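Long-range contacts in Sodium/sialic acid symporter SiaT (Proteus mirabilis, PDB 5NV9), which uses the sodium gradient to drive uptake of the sialic acid N-acetylneuraminic acid across the bacterial inner membrane: residues R430-S435 / I475-F480; T419-L424 / M467-A472; T106-Y111 / A253-V258; E113-V118 / A481-L486. One frame throughout, in Å; residues are numbered along the deposited sequence.

The four contacts form a connected series running from the cytoplasmic surface towards the substrate site of this LeuT-fold symporter. Contacts 1 and 4, whose centres lie about 10 Å apart, share the surface end, where R115 NH1 bonds to A431 O at 3.0 Å. Contact 2 packs against both: A431 CB meets L424 CG at 3.5 Å, and F116 CE2 lies 3.5 Å from L421 O. Its F422 CZ touches Y109 CD1 of contact 3 at 3.6 Å. Contact 3 comes nearest the transport site, the S254 side chain lying about 9 Å from bound sialic acid and that of Q255 about 12 Å from a sodium ion. Contacts 1, 2 and 4 lie away from these sites.

Contact 1: residues R430-S435 / I475-F480; sequences RANAGS and ITAPLF. With LMT (dodecyl-beta-D-maltoside), chain E.
The F480 ring settles on G434, whose CA stands 3.8 Å from the ring centroid and 8° off the ring normal, a CH-pi contact over the face; the G434 carbonyl carbon covers the same face nearer the rim. On the opposite face L479 CB is also displaced toward the rim. Two further neighbours approach obliquely: S435 N, 3.3 Å from F480 CD2, and C1 of the bound dodecyl maltoside, 3.4 Å from F480 CE1. Because G434 has no side chain, the ring can come down directly on the helix backbone. The second flat group, the N432 amide, stands nearly upright to the ring, the two planes 79° apart, with OD1 3.4 Å from F480 CB. In its own amide plane ND2 donates to A477 O at 2.8 Å, so one amide serves both segments. With N432 CG set between the backbone N and carbonyl carbon (chi1 49°), the group folds back over the start of the helix. Nearby, A477 CB lies 3.4 Å from R430 O, and S435 CB lies against T476 OG1, itself bonded to A472 O. S435 N donates to N432 OD1 at 3.0 Å, nearly along the C=O axis, and N432 N answers to S435 OG; S435 OG also bonds to G473 O. This reciprocal pair is a capping box, here closing the cytoplasmic N-terminus of transmembrane helix 433-452.

Contact 2: residues T419-L424 / M467-A472; sequences TGLFML and MSVVIA
V469 projects from helix 459-475 onto G420 of helix 415-427, and its side chain can be traced atom by atom. CB lies 3.9 Å from G420 CA, on backbone that bears no side chain. From there CG1, anti to the backbone N (chi1 178°), reaches further along the partner helix, 3.6 Å from both the G420 carbonyl carbon and L421 N, and ends against L421 CD2 at 3.9 Å. V470 continues the seam: its CG2 meets CB of the selenomethionine M423 at 3.8 Å. L424 closes the other end, with CD1 3.7 Å from V470 O. The short segments cross at -38°, their axes approaching to 7.7 Å, and S443 of helix 433-452 packs on V469. No hydrogen bond joins the two segments. G420 O is taken by L424 N of its own helix and V470 O by T474 OG1, so these two transmembrane helices are held here by apolar van der Waals contact, without a directional bond between them.

Contact 3: residues T106-Y111 / A253-V258; sequences TSAYEY and ASQDVV
Two groups of the other segment grip Y109 OH: it donates to A253 O at 2.6 Å and accepts a weak bond from Q255 N at 3.2 Å. The Y109 residue belongs to a type I turn, S107 to E110, with a capping box formed by S107 and E110, and its ring meets A253 O at the edge, in plane. The break between helices 236-253 and 255-258 is thus tied to the turn leading into helix 110-115. Q255 supplies a second tie. Its amide spans the S107 backbone, NE2 donating to T106 O at 2.9 Å while OE1 accepts from A108 N at 2.8 Å, holding the amide at both ends. The A108 donor lies 38° above the carbonyl plane. The bend at chi2 (67°) swings CD toward the turn, and S353 OG is an additional partner of NE2. Within the turn, E110 OE2 receives T106 N and S107 N from one face of its carboxylate, and S107 OG bonds to D358. Alongside these polar ties, helix 328-361 touches Q255 through S350 and C354. The apolar part of the contact is small: A108 CB packs on V258 CG1 at 3.7 Å.

Contact 4: residues E113-V118 / A481-L486; sequences EARFDV and APAKQL
K484 reaches the end of helix 110-115 through a bend at chi3 (-68°), which places CE 3.3 Å from A114 O and 3.0 Å from F116 O. Its NZ then donates to F116 O at 2.6 Å and to E113 O at 3.2 Å, the latter nearly in line with the carbonyl. L486 has CG anti to the backbone N (chi1 -155°), and its two methyls lie on the same turn of helix, CD1 meeting A114 CB at 4.2 Å and CD2 meeting R115 CA at 4.0 Å. A water adds a bridge, donating to R115 O and accepting from K484 N. An ammonium among C-terminal carbonyls suits the partial negative charge expected at a helix end. R115 lays CG over the centre of the F116 ring, while NE bonds to G425 O. The C-terminal tail is thereby fastened beside the junction of helices 415-427 and 433-452, with F116 packed on A436 of the latter helix.

Contact 1: residues R430-S435 / I475-F480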
loop_
_atom_site.group_PDB
_atom_site.type_symbol
_atom_site.label_atom_id
_atom_site.label_comp_id
_atom_site.label_asym_id
_atom_site.label_seq_id
_atom_site.Cartn_x
_atom_site.Cartn_y
_atom_site.Cartn_z
ATOM N N ARG A 430 -22.341 -17.433 13.369
ATOM C CA ARG A 430 -23.744 -17.042 13.475
ATOM C C ARG A 430 -24.053 -15.671 12.894
ATOM O O ARG A 430 -25.207 -15.329 12.702
ATOM C CB ARG A 430 -24.230 -17.092 14.911
ATOM C CG ARG A 430 -24.649 -18.491 15.285
ATOM C CD ARG A 430 -23.483 -19.226 15.917
ATOM N NE ARG A 430 -22.929 -18.382 16.972
ATOM C CZ ARG A 430 -21.730 -17.773 16.954
ATOM N NH1 ARG A 430 -20.903 -17.960 15.945
ATOM N NH2 ARG A 430 -21.359 -16.972 17.987
ATOM N N ALA A 431 -23.018 -14.908 12.576
ATOM C CA ALA A 431 -23.248 -13.620 12.027
ATOM C C ALA A 431 -23.980 -13.806 10.737
ATOM O O ALA A 431 -23.761 -14.812 10.047
ATOM C CB ALA A 431 -21.926 -12.886 11.793
ATOM N N ASN A 432 -24.815 -12.817 10.368
ATOM C CA ASN A 432 -25.651 -12.947 9.203
ATOM C C ASN A 432 -25.769 -11.591 8.534
ATOM O O ASN A 432 -25.200 -10.606 9.016
ATOM C CB ASN A 432 -27.051 -13.552 9.631
ATOM C CG ASN A 432 -27.664 -12.827 10.833
ATOM O OD1 ASN A 432 -27.735 -11.603 10.832
ATOM N ND2 ASN A 432 -28.137 -13.592 11.855
ATOM N N ALA A 433 -26.473 -11.535 7.410
ATOM C CA ALA A 433 -26.577 -10.315 6.633
ATOM C C ALA A 433 -27.041 -9.112 7.394
ATOM O O ALA A 433 -26.535 -7.979 7.283
ATOM C CB ALA A 433 -27.487 -10.563 5.474
ATOM N N GLY A 434 -28.066 -9.318 8.199
ATOM C CA GLY A 434 -28.573 -8.223 8.953
ATOM C C GLY A 434 -27.646 -7.782 10.055
ATOM O O GLY A 434 -27.483 -6.618 10.250
ATOM N N SER A 435 -27.047 -8.711 10.782
ATOM C CA SER A 435 -26.178 -8.344 11.849
ATOM C C SER A 435 -24.876 -7.671 11.338
ATOM O O SER A 435 -24.303 -6.805 12.001
ATOM C CB SER A 435 -25.927 -9.561 12.746
ATOM O OG SER A 435 -24.793 -10.318 12.374
ATOM N N ILE A 475 -23.335 -9.793 18.700
ATOM C CA ILE A 475 -24.430 -9.745 19.656
ATOM C C ILE A 475 -25.830 -9.615 19.038
ATOM O O ILE A 475 -26.770 -10.097 19.630
ATOM C CB ILE A 475 -24.189 -8.682 20.791
ATOM C CG1 ILE A 475 -24.088 -7.282 20.238
ATOM C CG2 ILE A 475 -22.952 -9.019 21.592
ATOM C CD1 ILE A 475 -23.463 -6.271 21.205
ATOM N N THR A 476 -25.994 -8.958 17.893
ATOM C CA THR A 476 -27.286 -8.860 17.194
ATOM C C THR A 476 -27.677 -9.957 16.217
ATOM O O THR A 476 -28.803 -9.923 15.716
ATOM C CB THR A 476 -27.407 -7.541 16.411
ATOM O OG1 THR A 476 -26.451 -7.484 15.355
ATOM C CG2 THR A 476 -27.188 -6.382 17.345
ATOM N N ALA A 477 -26.756 -10.864 15.906
ATOM C CA ALA A 477 -27.015 -12.068 15.068
ATOM C C ALA A 477 -28.334 -12.817 15.386
ATOM O O ALA A 477 -29.035 -13.184 14.465
ATOM C CB ALA A 477 -25.830 -13.035 15.147
ATOM N N PRO A 478 -28.670 -13.038 16.676
ATOM C CA PRO A 478 -29.925 -13.783 16.950
ATOM C C PRO A 478 -31.212 -13.030 16.638
ATOM O O PRO A 478 -32.308 -13.623 16.630
ATOM C CB PRO A 478 -29.840 -14.073 18.455
ATOM C CG PRO A 478 -28.411 -13.954 18.817
ATOM C CD PRO A 478 -27.814 -12.952 17.885
ATOM N N LEU A 479 -31.107 -11.737 16.364
ATOM C CA LEU A 479 -32.278 -10.957 15.960
ATOM C C LEU A 479 -32.719 -11.049 14.510
ATOM O O LEU A 479 -33.772 -10.498 14.164
ATOM C CB LEU A 479 -32.017 -9.488 16.222
ATOM C CG LEU A 479 -31.567 -9.149 17.642
ATOM C CD1 LEU A 479 -31.096 -7.682 17.697
ATOM C CD2 LEU A 479 -32.716 -9.438 18.570
ATOM N N PHE A 480 -31.895 -11.661 13.667
ATOM C CA PHE A 480 -32.148 -11.778 12.240
ATOM C C PHE A 480 -32.187 -13.279 11.873
ATOM O O PHE A 480 -31.772 -14.138 12.668
ATOM C CB PHE A 480 -31.053 -11.063 11.395
ATOM C CG PHE A 480 -30.872 -9.614 11.729
ATOM C CD1 PHE A 480 -31.736 -8.654 11.207
ATOM C CD2 PHE A 480 -29.843 -9.192 12.559
ATOM C CE1 PHE A 480 -31.608 -7.335 11.565
ATOM C CE2 PHE A 480 -29.706 -7.861 12.897
ATOM C CZ PHE A 480 -30.608 -6.938 12.427
HETATM C C1B LMT E . -38.688 -11.662 9.421
HETATM C C2B LMT E . -39.580 -11.850 8.198
HETATM C C3B LMT E . -41.025 -11.627 8.601
HETATM C C4B LMT E . -41.382 -12.667 9.645
HETATM C C5B LMT E . -40.334 -12.689 10.784
HETATM C C6B LMT E . -40.554 -13.879 11.704
HETATM O O1B LMT E . -39.042 -10.428 10.008
HETATM O O2B LMT E . -39.191 -10.931 7.158
HETATM O O3B LMT E . -41.922 -11.744 7.497
HETATM O "O4'" LMT E . -42.723 -12.367 10.103
HETATM O O5B LMT E . -38.969 -12.696 10.347
HETATM O O6B LMT E . -41.858 -13.637 12.221
HETATM C "C1'" LMT E . -35.891 -7.954 11.334
HETATM C "C2'" LMT E . -36.026 -9.351 11.962
HETATM C "C3'" LMT E . -36.813 -10.323 11.120
HETATM C "C4'" LMT E . -38.106 -9.645 10.702
HETATM C "C5'" LMT E . -37.657 -8.497 9.833
HETATM C "C6'" LMT E . -38.626 -7.520 9.288
HETATM O "O1'" LMT E . -35.770 -6.853 12.211
HETATM O "O2'" LMT E . -34.792 -10.054 12.067
HETATM O "O3'" LMT E . -36.904 -11.506 11.900
HETATM O "O5'" LMT E . -37.092 -7.557 10.707
HETATM O "O6'" LMT E . -37.987 -6.238 9.586
HETATM C C1 LMT E . -34.659 -6.938 13.058
HETATM C C2 LMT E . -35.065 -6.556 14.454
HETATM C C3 LMT E . -33.764 -6.370 15.214
HETATM C C4 LMT E . -33.037 -5.106 14.821
HETATM C C5 LMT E . -31.930 -4.862 15.815
HETATM C C6 LMT E . -31.419 -3.439 15.781
HETATM C C7 LMT E . -30.854 -3.149 17.171
HETATM C C8 LMT E . -30.510 -1.673 17.364
HETATM C C9 LMT E . -29.152 -1.334 16.758
HETATM C C10 LMT E . -29.172 0.009 16.027
HETATM C C11 LMT E . -27.889 0.785 16.298
HETATM C C12 LMT E . -27.334 1.368 15.023
#

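Contact 2: residues T419-L424 / M467-A472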
loop_
_atom_site.group_PDB
_atom_site.type_symbol
_atom_site.label_atom_id
_atom_site.label_comp_id
_atom_site.label_asym_id
_atom_site.label_seq_id
_atom_site.Cartn_x
_atom_site.Cartn_y
_atom_site.Cartn_z
ATOM N N THR A 419 -12.802 -4.082 7.129
ATOM C CA THR A 419 -11.980 -5.164 7.652
ATOM C C THR A 419 -12.747 -5.970 8.709
ATOM O O THR A 419 -12.593 -7.210 8.814
ATOM C CB THR A 419 -10.705 -4.608 8.316
ATOM O OG1 THR A 419 -9.895 -3.905 7.361
ATOM C CG2 THR A 419 -9.920 -5.699 8.971
ATOM N N GLY A 420 -13.549 -5.276 9.522
ATOM C CA GLY A 420 -14.391 -5.980 10.504
ATOM C C GLY A 420 -15.377 -6.970 9.860
ATOM O O GLY A 420 -15.677 -8.038 10.410
ATOM N N LEU A 421 -15.953 -6.556 8.727
ATOM C CA LEU A 421 -16.850 -7.389 7.987
ATOM C C LEU A 421 -16.232 -8.717 7.631
ATOM O O LEU A 421 -16.927 -9.709 7.744
ATOM C CB LEU A 421 -17.371 -6.705 6.736
ATOM C CG LEU A 421 -18.400 -5.579 6.934
ATOM C CD1 LEU A 421 -18.563 -4.724 5.671
ATOM C CD2 LEU A 421 -19.756 -6.139 7.320
ATOM N N PHE A 422 -14.960 -8.731 7.173
ATOM C CA PHE A 422 -14.255 -9.956 6.889
ATOM C C PHE A 422 -13.998 -10.789 8.133
ATOM O O PHE A 422 -14.121 -12.020 8.093
ATOM C CB PHE A 422 -12.903 -9.739 6.061
ATOM C CG PHE A 422 -13.128 -9.369 4.607
ATOM C CD1 PHE A 422 -13.348 -8.081 4.240
ATOM C CD2 PHE A 422 -13.162 -10.337 3.620
ATOM C CE1 PHE A 422 -13.583 -7.738 2.909
ATOM C CE2 PHE A 422 -13.373 -10.017 2.302
ATOM C CZ PHE A 422 -13.593 -8.713 1.946
HETATM N N MSE A 423 -13.586 -10.153 9.212
HETATM C CA MSE A 423 -13.315 -10.875 10.476
HETATM C C MSE A 423 -14.569 -11.521 10.989
HETATM O O MSE A 423 -14.585 -12.688 11.383
HETATM C CB MSE A 423 -12.801 -9.921 11.560
HETATM C CG MSE A 423 -11.454 -9.316 11.209
HETATM SE SE MSE A 423 -10.763 -8.151 12.644
HETATM C CE MSE A 423 -10.660 -9.619 13.914
ATOM N N LEU A 424 -15.653 -10.783 10.892
ATOM C CA LEU A 424 -16.998 -11.258 11.346
ATOM C C LEU A 424 -17.484 -12.450 10.515
ATOM O O LEU A 424 -17.845 -13.479 11.044
ATOM C CB LEU A 424 -18.000 -10.110 11.250
ATOM C CG LEU A 424 -19.438 -10.440 11.686
ATOM C CD1 LEU A 424 -19.454 -10.582 13.172
ATOM C CD2 LEU A 424 -20.427 -9.394 11.232
HETATM N N MSE A 467 -13.470 -3.624 15.378
HETATM C CA MSE A 467 -14.073 -4.318 16.537
HETATM C C MSE A 467 -15.557 -3.962 16.729
HETATM O O MSE A 467 -16.302 -4.743 17.305
HETATM C CB MSE A 467 -13.247 -4.106 17.788
HETATM C CG MSE A 467 -11.892 -4.803 17.710
HETATM SE SE MSE A 467 -12.052 -6.732 17.235
HETATM C CE MSE A 467 -13.330 -7.214 18.655
ATOM N N SER A 468 -15.987 -2.794 16.235
ATOM C CA SER A 468 -17.379 -2.392 16.284
ATOM C C SER A 468 -18.259 -3.315 15.391
ATOM O O SER A 468 -19.376 -3.700 15.750
ATOM C CB SER A 468 -17.556 -0.953 15.786
ATOM O OG SER A 468 -17.188 0.045 16.725
ATOM N N VAL A 469 -17.772 -3.633 14.183
ATOM C CA VAL A 469 -18.455 -4.550 13.313
ATOM C C VAL A 469 -18.523 -5.941 13.984
ATOM O O VAL A 469 -19.602 -6.581 14.028
ATOM C CB VAL A 469 -17.802 -4.604 11.884
ATOM C CG1 VAL A 469 -18.530 -5.611 11.021
ATOM C CG2 VAL A 469 -17.911 -3.263 11.180
ATOM N N VAL A 470 -17.395 -6.410 14.513
ATOM C CA VAL A 470 -17.316 -7.733 15.117
ATOM C C VAL A 470 -18.288 -7.837 16.298
ATOM O O VAL A 470 -19.100 -8.784 16.395
ATOM C CB VAL A 470 -15.879 -8.129 15.511
ATOM C CG1 VAL A 470 -15.840 -9.426 16.330
ATOM C CG2 VAL A 470 -15.012 -8.354 14.284
ATOM N N ILE A 471 -18.222 -6.883 17.202
ATOM C CA ILE A 471 -19.044 -6.940 18.389
ATOM C C ILE A 471 -20.545 -6.736 18.059
ATOM O O ILE A 471 -21.367 -7.572 18.410
ATOM C CB ILE A 471 -18.510 -5.978 19.477
ATOM C CG1 ILE A 471 -17.108 -6.411 19.931
ATOM C CG2 ILE A 471 -19.440 -5.939 20.661
ATOM C CD1 ILE A 471 -16.375 -5.279 20.646
ATOM N N ALA A 472 -20.916 -5.670 17.347
ATOM C CA ALA A 472 -22.308 -5.458 17.069
ATOM C C ALA A 472 -22.812 -6.595 16.202
ATOM O O ALA A 472 -23.944 -7.060 16.375
ATOM C CB ALA A 472 -22.545 -4.099 16.407
#

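Contact 3: residues T106-Y111 / A253-V258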
loop_
_atom_site.group_PDB
_atom_site.type_symbol
_atom_site.label_atom_id
_atom_site.label_comp_id
_atom_site.label_asym_id
_atom_site.label_seq_id
_atom_site.Cartn_x
_atom_site.Cartn_y
_atom_site.Cartn_z
ATOM N N THR A 106 -12.879 -12.490 -8.646
ATOM C CA THR A 106 -12.188 -11.417 -9.279
ATOM C C THR A 106 -11.957 -10.322 -8.209
ATOM O O THR A 106 -10.801 -9.941 -7.951
ATOM C CB THR A 106 -12.965 -10.918 -10.516
ATOM O OG1 THR A 106 -12.755 -11.864 -11.558
ATOM C CG2 THR A 106 -12.487 -9.540 -10.999
ATOM N N SER A 107 -13.032 -9.927 -7.531
ATOM C CA SER A 107 -12.980 -8.931 -6.424
ATOM C C SER A 107 -13.117 -9.645 -5.072
ATOM O O SER A 107 -13.966 -10.483 -4.911
ATOM C CB SER A 107 -14.100 -7.905 -6.577
ATOM O OG SER A 107 -14.202 -7.045 -5.477
ATOM N N ALA A 108 -12.295 -9.268 -4.117
ATOM C CA ALA A 108 -12.380 -9.795 -2.748
ATOM C C ALA A 108 -13.753 -9.667 -2.107
ATOM O O ALA A 108 -14.158 -10.566 -1.291
ATOM C CB ALA A 108 -11.343 -9.098 -1.872
ATOM N N TYR A 109 -14.479 -8.616 -2.506
ATOM C CA TYR A 109 -15.770 -8.224 -1.857
ATOM C C TYR A 109 -16.918 -9.177 -2.244
ATOM O O TYR A 109 -17.970 -9.238 -1.595
ATOM C CB TYR A 109 -16.037 -6.719 -2.049
ATOM C CG TYR A 109 -14.806 -5.961 -1.651
ATOM C CD1 TYR A 109 -14.296 -6.056 -0.337
ATOM C CD2 TYR A 109 -14.009 -5.292 -2.628
ATOM C CE1 TYR A 109 -13.083 -5.440 0.006
ATOM C CE2 TYR A 109 -12.807 -4.665 -2.277
ATOM C CZ TYR A 109 -12.321 -4.773 -0.981
ATOM O OH TYR A 109 -11.109 -4.186 -0.657
ATOM N N GLU A 110 -16.672 -9.991 -3.256
ATOM C CA GLU A 110 -17.597 -11.086 -3.610
ATOM C C GLU A 110 -17.762 -12.046 -2.461
ATOM O O GLU A 110 -18.834 -12.611 -2.303
ATOM C CB GLU A 110 -17.077 -11.907 -4.817
ATOM C CG GLU A 110 -17.055 -11.169 -6.136
ATOM C CD GLU A 110 -16.241 -11.871 -7.250
ATOM O OE1 GLU A 110 -16.177 -13.117 -7.317
ATOM O OE2 GLU A 110 -15.660 -11.167 -8.091
ATOM N N TYR A 111 -16.705 -12.269 -1.685
ATOM C CA TYR A 111 -16.841 -13.092 -0.487
ATOM C C TYR A 111 -18.004 -12.575 0.424
ATOM O O TYR A 111 -18.770 -13.386 0.964
ATOM C CB TYR A 111 -15.521 -13.167 0.306
ATOM C CG TYR A 111 -15.720 -13.692 1.686
ATOM C CD1 TYR A 111 -15.849 -15.052 1.896
ATOM C CD2 TYR A 111 -15.858 -12.811 2.798
ATOM C CE1 TYR A 111 -16.099 -15.553 3.169
ATOM C CE2 TYR A 111 -16.127 -13.298 4.058
ATOM C CZ TYR A 111 -16.244 -14.665 4.248
ATOM O OH TYR A 111 -16.470 -15.176 5.511
ATOM N N ALA A 253 -8.604 -7.622 3.546
ATOM C CA ALA A 253 -9.780 -6.840 3.170
ATOM C C ALA A 253 -9.487 -5.863 2.066
ATOM O O ALA A 253 -10.384 -5.155 1.693
ATOM C CB ALA A 253 -10.339 -6.103 4.398
ATOM N N SER A 254 -8.264 -5.863 1.514
ATOM C CA SER A 254 -7.832 -4.856 0.565
ATOM C C SER A 254 -7.537 -5.536 -0.770
ATOM O O SER A 254 -6.677 -6.410 -0.847
ATOM C CB SER A 254 -6.608 -4.139 1.114
ATOM O OG SER A 254 -6.343 -2.990 0.356
ATOM N N GLN A 255 -8.278 -5.141 -1.799
ATOM C CA GLN A 255 -8.217 -5.787 -3.095
ATOM C C GLN A 255 -6.836 -5.777 -3.744
ATOM O O GLN A 255 -6.522 -6.702 -4.499
ATOM C CB GLN A 255 -9.256 -5.148 -4.021
ATOM C CG GLN A 255 -9.214 -5.659 -5.478
ATOM C CD GLN A 255 -9.624 -7.120 -5.679
ATOM O OE1 GLN A 255 -9.968 -7.843 -4.725
ATOM N NE2 GLN A 255 -9.489 -7.593 -6.917
ATOM N N ASP A 256 -6.026 -4.725 -3.518
ATOM C CA ASP A 256 -4.688 -4.656 -4.173
ATOM C C ASP A 256 -3.761 -5.823 -3.754
ATOM O O ASP A 256 -3.002 -6.326 -4.574
ATOM C CB ASP A 256 -4.015 -3.277 -4.003
ATOM C CG ASP A 256 -3.815 -2.879 -2.544
ATOM O OD1 ASP A 256 -4.604 -3.299 -1.603
ATOM O OD2 ASP A 256 -2.854 -2.096 -2.349
ATOM N N VAL A 257 -3.859 -6.270 -2.498
ATOM C CA VAL A 257 -3.110 -7.419 -2.033
ATOM C C VAL A 257 -3.837 -8.766 -2.313
ATOM O O VAL A 257 -3.269 -9.707 -2.902
ATOM C CB VAL A 257 -2.744 -7.229 -0.569
ATOM C CG1 VAL A 257 -2.218 -8.538 0.026
ATOM C CG2 VAL A 257 -1.664 -6.167 -0.456
ATOM N N VAL A 258 -5.115 -8.813 -1.975
ATOM C CA VAL A 258 -5.909 -10.016 -2.073
ATOM C C VAL A 258 -5.934 -10.542 -3.488
ATOM O O VAL A 258 -5.911 -11.739 -3.730
ATOM C CB VAL A 258 -7.385 -9.808 -1.559
ATOM C CG1 VAL A 258 -8.181 -11.056 -1.819
ATOM C CG2 VAL A 258 -7.416 -9.553 -0.076
#

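Contact 4: residues E113-V118 / A481-L486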
loop_
_atom_site.group_PDB
_atom_site.type_symbol
_atom_site.label_atom_id
_atom_site.label_comp_id
_atom_site.label_asym_id
_atom_site.label_seq_id
_atom_site.Cartn_x
_atom_site.Cartn_y
_atom_site.Cartn_z
ATOM N N GLU A 113 -20.754 -10.892 -0.305
ATOM C CA GLU A 113 -22.063 -11.244 -0.794
ATOM C C GLU A 113 -22.298 -12.724 -0.561
ATOM O O GLU A 113 -23.371 -13.094 -0.076
ATOM C CB GLU A 113 -22.304 -10.879 -2.254
ATOM C CG GLU A 113 -23.630 -11.408 -2.769
ATOM C CD GLU A 113 -24.221 -10.620 -3.917
ATOM O OE1 GLU A 113 -23.516 -9.877 -4.633
ATOM O OE2 GLU A 113 -25.454 -10.718 -4.076
ATOM N N ALA A 114 -21.337 -13.575 -0.862
ATOM C CA ALA A 114 -21.489 -15.006 -0.573
ATOM C C ALA A 114 -21.748 -15.333 0.899
ATOM O O ALA A 114 -22.498 -16.234 1.194
ATOM C CB ALA A 114 -20.266 -15.776 -1.048
ATOM N N ARG A 115 -21.106 -14.609 1.828
ATOM C CA ARG A 115 -21.202 -14.864 3.265
ATOM C C ARG A 115 -22.420 -14.177 3.869
ATOM O O ARG A 115 -23.053 -14.733 4.784
ATOM C CB ARG A 115 -19.919 -14.327 3.953
ATOM C CG ARG A 115 -19.897 -14.401 5.458
ATOM C CD ARG A 115 -20.040 -15.864 5.915
ATOM N NE ARG A 115 -20.029 -15.941 7.350
ATOM C CZ ARG A 115 -21.090 -15.759 8.116
ATOM N NH1 ARG A 115 -22.264 -15.536 7.564
ATOM N NH2 ARG A 115 -20.976 -15.807 9.435
ATOM N N PHE A 116 -22.694 -12.950 3.386
ATOM C CA PHE A 116 -23.694 -12.057 3.907
ATOM C C PHE A 116 -24.695 -11.676 2.820
ATOM O O PHE A 116 -25.528 -12.525 2.368
ATOM C CB PHE A 116 -23.012 -10.807 4.530
ATOM C CG PHE A 116 -22.189 -11.115 5.760
ATOM C CD1 PHE A 116 -22.713 -11.876 6.788
ATOM C CD2 PHE A 116 -20.883 -10.609 5.898
ATOM C CE1 PHE A 116 -21.951 -12.164 7.927
ATOM C CE2 PHE A 116 -20.149 -10.860 7.027
ATOM C CZ PHE A 116 -20.670 -11.656 8.043
ATOM N N ASP A 117 -24.645 -10.454 2.338
ATOM C CA ASP A 117 -25.427 -10.158 1.118
ATOM C C ASP A 117 -24.765 -9.004 0.338
ATOM O O ASP A 117 -23.647 -8.611 0.676
ATOM C CB ASP A 117 -26.889 -9.885 1.470
ATOM C CG ASP A 117 -27.073 -8.623 2.252
ATOM O OD1 ASP A 117 -26.099 -7.886 2.445
ATOM O OD2 ASP A 117 -28.212 -8.359 2.686
ATOM N N VAL A 118 -25.455 -8.487 -0.682
ATOM C CA VAL A 118 -24.926 -7.469 -1.526
ATOM C C VAL A 118 -24.661 -6.136 -0.823
ATOM O O VAL A 118 -23.837 -5.358 -1.293
ATOM C CB VAL A 118 -25.843 -7.285 -2.776
ATOM C CG1 VAL A 118 -27.123 -6.531 -2.452
ATOM C CG2 VAL A 118 -25.091 -6.638 -3.908
ATOM N N ALA A 481 -32.701 -13.587 10.683
ATOM C CA ALA A 481 -32.741 -14.955 10.153
ATOM C C ALA A 481 -31.353 -15.617 10.193
ATOM O O ALA A 481 -30.336 -14.908 10.065
ATOM C CB ALA A 481 -33.241 -14.933 8.712
ATOM N N PRO A 482 -31.308 -16.958 10.375
ATOM C CA PRO A 482 -30.066 -17.686 10.548
ATOM C C PRO A 482 -29.039 -17.471 9.436
ATOM O O PRO A 482 -29.397 -17.250 8.280
ATOM C CB PRO A 482 -30.524 -19.150 10.616
ATOM C CG PRO A 482 -31.862 -19.070 11.267
ATOM C CD PRO A 482 -32.475 -17.845 10.634
ATOM N N ALA A 483 -27.769 -17.595 9.806
ATOM C CA ALA A 483 -26.629 -17.286 8.894
ATOM C C ALA A 483 -26.613 -18.170 7.672
ATOM O O ALA A 483 -27.007 -19.317 7.783
ATOM C CB ALA A 483 -25.346 -17.460 9.625
ATOM N N LYS A 484 -26.125 -17.654 6.529
ATOM C CA LYS A 484 -25.886 -18.492 5.396
ATOM C C LYS A 484 -24.761 -19.438 5.730
ATOM O O LYS A 484 -23.860 -19.108 6.500
ATOM C CB LYS A 484 -25.605 -17.695 4.132
ATOM C CG LYS A 484 -26.786 -16.845 3.724
ATOM C CD LYS A 484 -26.725 -16.455 2.274
ATOM C CE LYS A 484 -25.585 -15.512 2.017
ATOM N NZ LYS A 484 -25.972 -14.648 0.873
ATOM N N GLN A 485 -24.865 -20.641 5.190
ATOM C CA GLN A 485 -23.997 -21.736 5.581
ATOM C C GLN A 485 -22.540 -21.544 5.038
ATOM O O GLN A 485 -21.607 -21.447 5.829
ATOM C CB GLN A 485 -24.677 -23.073 5.168
ATOM C CG GLN A 485 -23.783 -24.290 4.968
ATOM C CD GLN A 485 -22.961 -24.631 6.181
ATOM O OE1 GLN A 485 -23.133 -24.043 7.254
ATOM N NE2 GLN A 485 -22.090 -25.628 6.036
ATOM N N LEU A 486 -22.361 -21.462 3.714
ATOM C CA LEU A 486 -21.033 -21.327 3.040
ATOM C C LEU A 486 -19.946 -22.378 3.443
ATOM O O LEU A 486 -19.013 -22.065 4.155
ATOM C CB LEU A 486 -20.502 -19.880 3.172
ATOM C CG LEU A 486 -19.504 -19.456 2.068
ATOM C CD1 LEU A 486 -20.157 -19.568 0.685
ATOM C CD2 LEU A 486 -18.958 -18.045 2.265
HETATM O O HOH W 1 -25.269 -14.877 6.407
#